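Local coordinates for protein manganese-dependent ADP-ribose/CDP-alcohol diphosphatase (Danio rerio, PDB 2NXF) that probably hydrolyses ADP-ribose and CDP-alcohols such as CDP-choline, as a dinuclear-metal phosphoesterase of the calcineurin-like family, at residues I225-P230 and L259-G264. Sequence-based numbering, arbitrary orientation.
With ZN (zinc ion), chain C.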
ATOM      1  N   ILE A 225       1.929  -3.620   9.553  1.00 24.27           N
ATOM      2  CA  ILE A 225       2.072  -4.271   8.252  1.00 24.54           C
ATOM      3  C   ILE A 225       1.503  -3.355   7.193  1.00 25.02           C
ATOM      4  O   ILE A 225       0.415  -2.791   7.387  1.00 25.76           O
ATOM      5  CB  ILE A 225       1.339  -5.621   8.262  1.00 24.09           C
ATOM      6  CG1 ILE A 225       1.920  -6.509   9.382  1.00 25.17           C
ATOM      7  CG2 ILE A 225       1.468  -6.352   6.899  1.00 25.38           C
ATOM      8  CD1 ILE A 225       1.069  -7.724   9.655  1.00 29.87           C
ATOM      9  N   PHE A 226       2.238  -3.203   6.092  1.00 24.45           N
ATOM     10  CA  PHE A 226       1.877  -2.247   5.045  1.00 25.14           C
ATOM     11  C   PHE A 226       1.762  -3.006   3.736  1.00 25.35           C
ATOM     12  O   PHE A 226       2.624  -3.835   3.421  1.00 26.26           O
ATOM     13  CB  PHE A 226       2.960  -1.176   4.900  1.00 25.37           C
ATOM     14  CG  PHE A 226       3.180  -0.364   6.149  1.00 24.43           C
ATOM     15  CD1 PHE A 226       2.485   0.812   6.364  1.00 25.98           C
ATOM     16  CD2 PHE A 226       4.085  -0.805   7.134  1.00 25.76           C
ATOM     17  CE1 PHE A 226       2.702   1.564   7.532  1.00 25.30           C
ATOM     18  CE2 PHE A 226       4.288  -0.053   8.299  1.00 25.91           C
ATOM     19  CZ  PHE A 226       3.600   1.123   8.492  1.00 27.05           C
ATOM     20  N   SER A 227       0.702  -2.733   2.982  1.00 24.42           N
ATOM     21  CA  SER A 227       0.453  -3.442   1.720  1.00 24.21           C
ATOM     22  C   SER A 227      -0.262  -2.476   0.782  1.00 24.68           C
ATOM     23  O   SER A 227      -1.058  -1.672   1.250  1.00 24.51           O
ATOM     24  CB  SER A 227      -0.444  -4.646   2.020  1.00 24.91           C
ATOM     25  OG  SER A 227      -1.013  -5.212   0.838  1.00 25.85           O
ATOM     26  N   HIS A 228      -0.038  -2.551  -0.537  1.00 24.34           N
ATOM     27  CA  HIS A 228      -0.833  -1.634  -1.364  1.00 24.46           C
ATOM     28  C   HIS A 228      -2.313  -2.016  -1.218  1.00 24.01           C
ATOM     29  O   HIS A 228      -3.186  -1.135  -1.135  1.00 24.67           O
ATOM     30  CB  HIS A 228      -0.458  -1.694  -2.844  1.00 24.41           C
ATOM     31  CG  HIS A 228      -1.185  -0.684  -3.659  1.00 23.86           C
ATOM     32  ND1 HIS A 228      -1.070   0.673  -3.425  1.00 24.09           N
ATOM     33  CD2 HIS A 228      -2.063  -0.828  -4.679  1.00 25.49           C
ATOM     34  CE1 HIS A 228      -1.835   1.324  -4.291  1.00 27.11           C
ATOM     35  NE2 HIS A 228      -2.449   0.437  -5.058  1.00 25.77           N
ATOM     36  N   LEU A 229      -2.579  -3.318  -1.186  1.00 24.08           N
ATOM     37  CA  LEU A 229      -3.950  -3.825  -1.165  1.00 23.60           C
ATOM     38  C   LEU A 229      -4.454  -4.152   0.231  1.00 23.85           C
ATOM     39  O   LEU A 229      -3.748  -4.796   1.032  1.00 24.07           O
ATOM     40  CB  LEU A 229      -4.063  -5.121  -2.000  1.00 23.81           C
ATOM     41  CG  LEU A 229      -3.758  -4.986  -3.500  1.00 23.02           C
ATOM     42  CD1 LEU A 229      -3.895  -6.365  -4.196  1.00 25.94           C
ATOM     43  CD2 LEU A 229      -4.637  -3.957  -4.145  1.00 26.31           C
ATOM     44  N   PRO A 230      -5.699  -3.746   0.524  1.00 23.48           N
ATOM     45  CA  PRO A 230      -6.358  -4.156   1.774  1.00 23.89           C
ATOM     46  C   PRO A 230      -6.731  -5.642   1.743  1.00 23.71           C
ATOM     47  O   PRO A 230      -6.847  -6.244   0.659  1.00 23.85           O
ATOM     48  CB  PRO A 230      -7.627  -3.291   1.805  1.00 23.58           C
ATOM     49  CG  PRO A 230      -7.922  -2.986   0.372  1.00 25.16           C
ATOM     50  CD  PRO A 230      -6.549  -2.844  -0.276  1.00 23.45           C
ATOM     51  N   LEU A 259      -0.440  -5.248  15.225  1.00 23.90           N
ATOM     52  CA  LEU A 259      -1.048  -4.027  15.727  1.00 24.71           C
ATOM     53  C   LEU A 259      -2.033  -3.528  14.686  1.00 24.85           C
ATOM     54  O   LEU A 259      -3.217  -3.335  14.979  1.00 25.20           O
ATOM     55  CB  LEU A 259       0.016  -2.973  16.049  1.00 25.02           C
ATOM     56  CG  LEU A 259      -0.498  -1.591  16.479  1.00 24.80           C
ATOM     57  CD1 LEU A 259      -1.365  -1.642  17.747  1.00 25.78           C
ATOM     58  CD2 LEU A 259       0.689  -0.638  16.630  1.00 25.34           C
ATOM     59  N   CYS A 260      -1.549  -3.349  13.458  1.00 24.91           N
ATOM     60  CA  CYS A 260      -2.426  -2.854  12.401  1.00 24.63           C
ATOM     61  C   CYS A 260      -1.936  -3.292  11.035  1.00 24.64           C
ATOM     62  O   CYS A 260      -0.760  -3.646  10.854  1.00 25.79           O
ATOM     63  CB  CYS A 260      -2.530  -1.336  12.471  1.00 25.50           C
ATOM     64  SG  CYS A 260      -0.943  -0.478  12.333  1.00 28.51           S
ATOM     65  N   PHE A 261      -2.864  -3.262  10.084  1.00 23.81           N
ATOM     66  CA  PHE A 261      -2.595  -3.580   8.708  1.00 23.88           C
ATOM     67  C   PHE A 261      -3.036  -2.354   7.923  1.00 24.46           C
ATOM     68  O   PHE A 261      -4.203  -1.967   7.979  1.00 24.59           O
ATOM     69  CB  PHE A 261      -3.409  -4.807   8.308  1.00 24.09           C
ATOM     70  CG  PHE A 261      -3.078  -5.322   6.941  1.00 24.07           C
ATOM     71  CD1 PHE A 261      -2.181  -6.380   6.780  1.00 25.74           C
ATOM     72  CD2 PHE A 261      -3.635  -4.719   5.813  1.00 24.53           C
ATOM     73  CE1 PHE A 261      -1.859  -6.854   5.484  1.00 25.43           C
ATOM     74  CE2 PHE A 261      -3.333  -5.187   4.524  1.00 25.75           C
ATOM     75  CZ  PHE A 261      -2.435  -6.248   4.362  1.00 26.55           C
ATOM     76  N   ILE A 262      -2.086  -1.717   7.250  1.00 24.05           N
ATOM     77  CA  ILE A 262      -2.341  -0.406   6.617  1.00 24.14           C
ATOM     78  C   ILE A 262      -2.178  -0.555   5.118  1.00 24.76           C
ATOM     79  O   ILE A 262      -1.171  -1.101   4.641  1.00 24.73           O
ATOM     80  CB  ILE A 262      -1.359   0.677   7.178  1.00 24.27           C
ATOM     81  CG1 ILE A 262      -1.611   0.886   8.680  1.00 23.47           C
ATOM     82  CG2 ILE A 262      -1.534   2.008   6.457  1.00 24.46           C
ATOM     83  CD1 ILE A 262      -0.517   1.707   9.398  1.00 25.85           C
ATOM     84  N   ALA A 263      -3.184  -0.099   4.373  1.00 24.52           N
ATOM     85  CA  ALA A 263      -3.169  -0.262   2.927  1.00 23.87           C
ATOM     86  C   ALA A 263      -3.636   1.005   2.224  1.00 24.90           C
ATOM     87  O   ALA A 263      -4.155   1.911   2.869  1.00 25.01           O
ATOM     88  CB  ALA A 263      -4.063  -1.445   2.526  1.00 25.15           C
ATOM     89  N   GLY A 264      -3.443   1.054   0.908  1.00 25.08           N
ATOM     90  CA  GLY A 264      -3.983   2.144   0.079  1.00 25.18           C
ATOM     91  C   GLY A 264      -4.960   1.488  -0.887  1.00 25.70           C
ATOM     92  O   GLY A 264      -5.788   0.643  -0.486  1.00 26.12           O
TER
HETATM   93 ZN    ZN C 402      -3.875   0.916  -6.677  0.80 14.81          ZN
HETATM   94  O   HOH W   1      -5.431   2.330  -6.228  1.00 20.14           O
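With CG anti to its backbone N (chi1 -173°), Phe261 brings its ring to residues 225-230, while Ile225, whose CG2 is likewise anti to N, meets that ring obliquely, CG2 to CE1 at 3.7 Å. Farther round the ring, Ser227 CB lies 3.5 Å from Phe261 CZ, and Leu229 O sits in the ring plane at the edge, 3.5 Å from CE2. Ser227 OG donates to Leu229 O in the carbonyl plane, on a lone pair (2.8 Å). An alanine in place of Phe261 would probably open a gap beside Ile225 CG2 and Ser227 CB and deprive Leu229 O of its aromatic edge. The other sheet face pairs Phe226 with Ile262, side by side and pointing the same way, CE1 to CD1 at 3.7 Å.

The backbones illustrate parallel pairing: Ile225 N donates to Cys260 O, Ile225 O accepts from Ile262 N (2.7 Å), and Ile262 O accepts from Ser227 N. Nearer the metal, Gly264 N makes a bent bond to His228 O, reaching it from above the carbonyl plane (3.0 Å, 138° at the hydrogen). His228 itself binds zinc through NE2 (2.2 Å), alongside a water and ligands that include Asp60, Asn96 and His265; its ND1 is hydrogen-bonded to Leu58 O. The metal site thus lies at the C-terminal ends of the two parallel strands of a beta-alpha-beta unit, whose helix 245-253 covers Ile225 and Phe261 through Leu252, while Phe226 packs on Phe8 and Leu10 of strand 6-11 in the second sheet and Ile262 touches strand 279-282.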